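Local structure of apolipophorin-3b (Locusta migratoria, 1AEP) at residues T17-T28 with K142-Q153. The protein helps load diacylglycerol into lipophorin, the hemolymph lipoprotein, by covering its expanding hydrophobic surface, and so supports lipid transport during insect flight. Numbering follows the deposited sequence.
Sequences TIVNAAHELHET and KEAAANLQNSIQ
Thr17 sets its methyl against the turn at Ala145. CG2 lies anti to the backbone N (chi1 -62° for OG1) and meets Ala145 CB at 3.6 Å. OG1 lies beside the aliphatic part of Lys142, with CG 3.7 Å away; the two side chains cross at about a right angle. Thr17 OG1 bonds to Gln13 O one turn back in its own helix, while Lys142 NZ reaches across to Gln13 OE1. Ile18 points away from 142-153 and touches Leu105 of helix 94-121, though its CG1 lies 4.2 Å from Ala145 CB. Ala21 marks the tightest backbone approach, its CA 4.8 Å from the CA of Gln149. Gln149 is a knob in the hole formed by Thr17, Asn20, Ala21 and Glu24. Its CG is anti to the backbone N (chi1 173°) and the chain is extended beyond it. This brings NE2 near Asn20 CB and Glu24 OE2, and OE1 near Ala21. An alanine here would remove the amide and is likely to leave a gap between Asn20 and Glu24. The first and last helices of the apolipophorin-III five-helix bundle pack side by side here. Over 17-25 and 142-153 the axes run 26° from parallel and come within 9.0 Å. No hydrogen bond joins the two segments. Glu24 packs its CB on Ile152 CG2 at 3.7 Å, and the two side chains run past each other in opposite directions. Its OE2 lies near CB and CG of Gln153, a poorly ordered residue. Leu25 extends CD1 to Leu148 CD2 (4.2 Å), beside Leu105. Thr28 CG2 touches Ile152 CG2, and Leu40 and Leu41 of helix 36-63 also pack on Thr28.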
loop_
_atom_site.group_PDB
_atom_site.type_symbol
_atom_site.label_atom_id
_atom_site.label_comp_id
_atom_site.label_asym_id
_atom_site.label_seq_id
_atom_site.Cartn_x
_atom_site.Cartn_y
_atom_site.Cartn_z
ATOM N N THR A 17 8.477 -6.057 2.617
ATOM C CA THR A 17 8.424 -5.648 1.235
ATOM C C THR A 17 8.512 -4.139 1.164
ATOM O O THR A 17 9.459 -3.579 0.624
ATOM C CB THR A 17 7.151 -6.176 0.511
ATOM O OG1 THR A 17 7.157 -7.570 0.500
ATOM C CG2 THR A 17 7.047 -5.653 -0.927
ATOM N N ILE A 18 7.527 -3.493 1.747
ATOM C CA ILE A 18 7.490 -2.036 1.741
ATOM C C ILE A 18 8.791 -1.370 2.185
ATOM O O ILE A 18 9.269 -0.436 1.538
ATOM C CB ILE A 18 6.330 -1.508 2.570
ATOM C CG1 ILE A 18 4.997 -2.050 2.041
ATOM C CG2 ILE A 18 6.361 -0.009 2.583
ATOM C CD1 ILE A 18 3.794 -1.238 2.480
ATOM N N VAL A 19 9.340 -1.833 3.301
ATOM C CA VAL A 19 10.552 -1.220 3.808
ATOM C C VAL A 19 11.668 -1.125 2.768
ATOM O O VAL A 19 12.305 -0.081 2.592
ATOM C CB VAL A 19 11.033 -1.924 5.054
ATOM C CG1 VAL A 19 12.491 -1.556 5.277
ATOM C CG2 VAL A 19 10.165 -1.512 6.239
ATOM N N ASN A 20 11.910 -2.248 2.107
ATOM C CA ASN A 20 12.917 -2.383 1.076
ATOM C C ASN A 20 12.651 -1.458 -0.121
ATOM O O ASN A 20 13.493 -0.633 -0.475
ATOM C CB ASN A 20 12.839 -3.873 0.689
ATOM C CG ASN A 20 13.552 -4.751 1.695
ATOM O OD1 ASN A 20 14.277 -4.269 2.580
ATOM N ND2 ASN A 20 13.431 -6.045 1.477
ATOM N N ALA A 21 11.433 -1.586 -0.688
ATOM C CA ALA A 21 10.928 -0.768 -1.780
ATOM C C ALA A 21 11.249 0.683 -1.519
ATOM O O ALA A 21 11.796 1.367 -2.365
ATOM C CB ALA A 21 9.400 -0.903 -1.933
ATOM N N ALA A 22 10.944 1.145 -0.309
ATOM C CA ALA A 22 11.261 2.515 0.056
ATOM C C ALA A 22 12.759 2.833 0.038
ATOM O O ALA A 22 13.146 3.904 -0.408
ATOM C CB ALA A 22 10.581 2.939 1.316
ATOM N N HIS A 23 13.596 1.891 0.497
ATOM C CA HIS A 23 15.038 2.093 0.488
ATOM C C HIS A 23 15.499 2.472 -0.915
ATOM O O HIS A 23 16.272 3.411 -1.113
ATOM C CB HIS A 23 15.837 0.806 0.912
ATOM C CG HIS A 23 17.357 0.927 1.087
ATOM N ND1 HIS A 23 17.929 1.510 2.223
ATOM C CD2 HIS A 23 18.409 0.535 0.271
ATOM C CE1 HIS A 23 19.269 1.474 2.077
ATOM N NE2 HIS A 23 19.597 0.899 0.912
ATOM N N GLU A 24 15.020 1.686 -1.887
ATOM C CA GLU A 24 15.313 1.814 -3.312
ATOM C C GLU A 24 14.878 3.084 -3.977
ATOM O O GLU A 24 15.483 3.504 -4.961
ATOM C CB GLU A 24 14.846 0.598 -4.102
ATOM C CG GLU A 24 15.910 -0.500 -4.012
ATOM C CD GLU A 24 16.109 -1.120 -5.341
ATOM O OE1 GLU A 24 16.746 -0.314 -6.176
ATOM O OE2 GLU A 24 15.728 -2.235 -5.615
ATOM N N LEU A 25 13.815 3.669 -3.433
ATOM C CA LEU A 25 13.306 4.900 -3.956
ATOM C C LEU A 25 14.439 5.907 -4.131
ATOM O O LEU A 25 14.513 6.616 -5.138
ATOM C CB LEU A 25 12.274 5.529 -3.049
ATOM C CG LEU A 25 10.908 5.297 -3.679
ATOM C CD1 LEU A 25 11.000 4.146 -4.637
ATOM C CD2 LEU A 25 9.906 5.139 -2.537
ATOM N N HIS A 26 15.351 5.920 -3.147
ATOM C CA HIS A 26 16.551 6.797 -3.079
ATOM C C HIS A 26 17.551 6.570 -4.206
ATOM O O HIS A 26 18.425 7.397 -4.474
ATOM C CB HIS A 26 17.402 6.629 -1.783
ATOM C CG HIS A 26 16.733 7.027 -0.540
ATOM N ND1 HIS A 26 16.822 6.287 0.646
ATOM C CD2 HIS A 26 15.964 8.099 -0.304
ATOM C CE1 HIS A 26 16.090 6.939 1.557
ATOM N NE2 HIS A 26 15.556 8.031 1.010
ATOM N N GLU A 27 17.458 5.437 -4.858
ATOM C CA GLU A 27 18.401 5.194 -5.902
ATOM C C GLU A 27 17.899 5.719 -7.219
ATOM O O GLU A 27 18.539 5.529 -8.253
ATOM C CB GLU A 27 18.723 3.708 -6.017
ATOM C CG GLU A 27 20.098 3.377 -5.402
ATOM C CD GLU A 27 20.268 1.921 -5.116
ATOM O OE1 GLU A 27 20.772 1.250 -6.136
ATOM O OE2 GLU A 27 19.952 1.414 -4.038
ATOM N N THR A 28 16.728 6.354 -7.177
ATOM C CA THR A 28 16.163 6.906 -8.390
ATOM C C THR A 28 16.961 8.146 -8.740
ATOM O O THR A 28 16.938 8.628 -9.862
ATOM C CB THR A 28 14.656 7.264 -8.344
ATOM O OG1 THR A 28 14.316 7.918 -7.149
ATOM C CG2 THR A 28 13.768 6.026 -8.592
ATOM N N LYS A 142 1.046 -6.298 -1.214
ATOM C CA LYS A 142 2.409 -6.801 -1.223
ATOM C C LYS A 142 2.963 -6.803 -2.647
ATOM O O LYS A 142 4.073 -6.314 -2.892
ATOM C CB LYS A 142 2.329 -8.198 -0.703
ATOM C CG LYS A 142 3.623 -8.639 -0.131
ATOM C CD LYS A 142 4.090 -9.917 -0.757
ATOM C CE LYS A 142 4.096 -11.090 0.207
ATOM N NZ LYS A 142 5.316 -11.876 0.045
ATOM N N GLU A 143 2.143 -7.320 -3.591
ATOM C CA GLU A 143 2.488 -7.384 -5.024
ATOM C C GLU A 143 2.731 -6.014 -5.635
ATOM O O GLU A 143 3.700 -5.799 -6.376
ATOM C CB GLU A 143 1.516 -8.214 -5.906
ATOM C CG GLU A 143 2.102 -8.705 -7.291
ATOM C CD GLU A 143 3.345 -9.568 -7.265
ATOM O OE1 GLU A 143 3.454 -10.281 -6.132
ATOM O OE2 GLU A 143 4.182 -9.551 -8.195
ATOM N N ALA A 144 1.832 -5.083 -5.332
ATOM C CA ALA A 144 1.962 -3.745 -5.828
ATOM C C ALA A 144 3.323 -3.200 -5.429
ATOM O O ALA A 144 4.074 -2.694 -6.252
ATOM C CB ALA A 144 0.848 -2.897 -5.266
ATOM N N ALA A 145 3.660 -3.349 -4.148
ATOM C CA ALA A 145 4.940 -2.916 -3.610
ATOM C C ALA A 145 6.132 -3.717 -4.163
ATOM O O ALA A 145 7.219 -3.165 -4.325
ATOM C CB ALA A 145 4.921 -2.976 -2.074
ATOM N N ALA A 146 5.985 -5.018 -4.437
ATOM C CA ALA A 146 7.110 -5.751 -4.999
ATOM C C ALA A 146 7.342 -5.292 -6.434
ATOM O O ALA A 146 8.464 -5.105 -6.885
ATOM C CB ALA A 146 6.813 -7.220 -5.033
ATOM N N ASN A 147 6.243 -5.089 -7.153
ATOM C CA ASN A 147 6.285 -4.647 -8.521
ATOM C C ASN A 147 7.016 -3.347 -8.645
ATOM O O ASN A 147 7.883 -3.191 -9.506
ATOM C CB ASN A 147 4.894 -4.432 -9.011
ATOM C CG ASN A 147 4.394 -5.696 -9.652
ATOM O OD1 ASN A 147 3.260 -5.741 -10.117
ATOM N ND2 ASN A 147 5.239 -6.738 -9.648
ATOM N N LEU A 148 6.654 -2.416 -7.771
ATOM C CA LEU A 148 7.286 -1.115 -7.735
ATOM C C LEU A 148 8.774 -1.274 -7.564
ATOM O O LEU A 148 9.593 -0.713 -8.285
ATOM C CB LEU A 148 6.756 -0.329 -6.531
ATOM C CG LEU A 148 7.032 1.175 -6.546
ATOM C CD1 LEU A 148 5.682 1.815 -6.437
ATOM C CD2 LEU A 148 7.778 1.466 -5.296
ATOM N N GLN A 149 9.140 -2.071 -6.595
ATOM C CA GLN A 149 10.528 -2.278 -6.367
ATOM C C GLN A 149 11.249 -2.851 -7.576
ATOM O O GLN A 149 12.305 -2.370 -7.959
ATOM C CB GLN A 149 10.610 -3.231 -5.227
ATOM C CG GLN A 149 12.027 -3.640 -5.017
ATOM C CD GLN A 149 12.172 -4.284 -3.678
ATOM O OE1 GLN A 149 11.163 -4.610 -3.017
ATOM N NE2 GLN A 149 13.429 -4.425 -3.291
ATOM N N ASN A 150 10.662 -3.888 -8.186
ATOM C CA ASN A 150 11.262 -4.472 -9.371
ATOM C C ASN A 150 11.577 -3.402 -10.408
ATOM O O ASN A 150 12.612 -3.414 -11.066
ATOM C CB ASN A 150 10.301 -5.496 -9.987
ATOM C CG ASN A 150 10.290 -6.800 -9.214
ATOM O OD1 ASN A 150 11.094 -7.005 -8.286
ATOM N ND2 ASN A 150 9.381 -7.669 -9.582
ATOM N N SER A 151 10.672 -2.425 -10.522
ATOM C CA SER A 151 10.849 -1.323 -11.456
ATOM C C SER A 151 12.031 -0.384 -11.117
ATOM O O SER A 151 12.884 -0.104 -11.954
ATOM C CB SER A 151 9.527 -0.564 -11.654
ATOM O OG SER A 151 8.480 -1.514 -11.862
ATOM N N ILE A 152 12.060 0.105 -9.877
ATOM C CA ILE A 152 13.117 0.989 -9.443
ATOM C C ILE A 152 14.454 0.328 -9.575
ATOM O O ILE A 152 15.493 0.972 -9.659
ATOM C CB ILE A 152 12.848 1.492 -8.043
ATOM C CG1 ILE A 152 11.719 2.463 -8.202
ATOM C CG2 ILE A 152 14.010 2.187 -7.353
ATOM C CD1 ILE A 152 10.719 2.262 -7.075
ATOM N N GLN A 153 14.385 -0.987 -9.623
ATOM C CA GLN A 153 15.553 -1.831 -9.729
ATOM C C GLN A 153 16.002 -2.038 -11.153
ATOM O O GLN A 153 17.182 -1.969 -11.452
ATOM C CB GLN A 153 15.164 -3.220 -9.236
ATOM C CG GLN A 153 15.862 -3.898 -8.069
ATOM C CD GLN A 153 15.523 -5.382 -8.100
ATOM O OE1 GLN A 153 15.038 -5.927 -7.125
ATOM N NE2 GLN A 153 15.856 -6.043 -9.222
#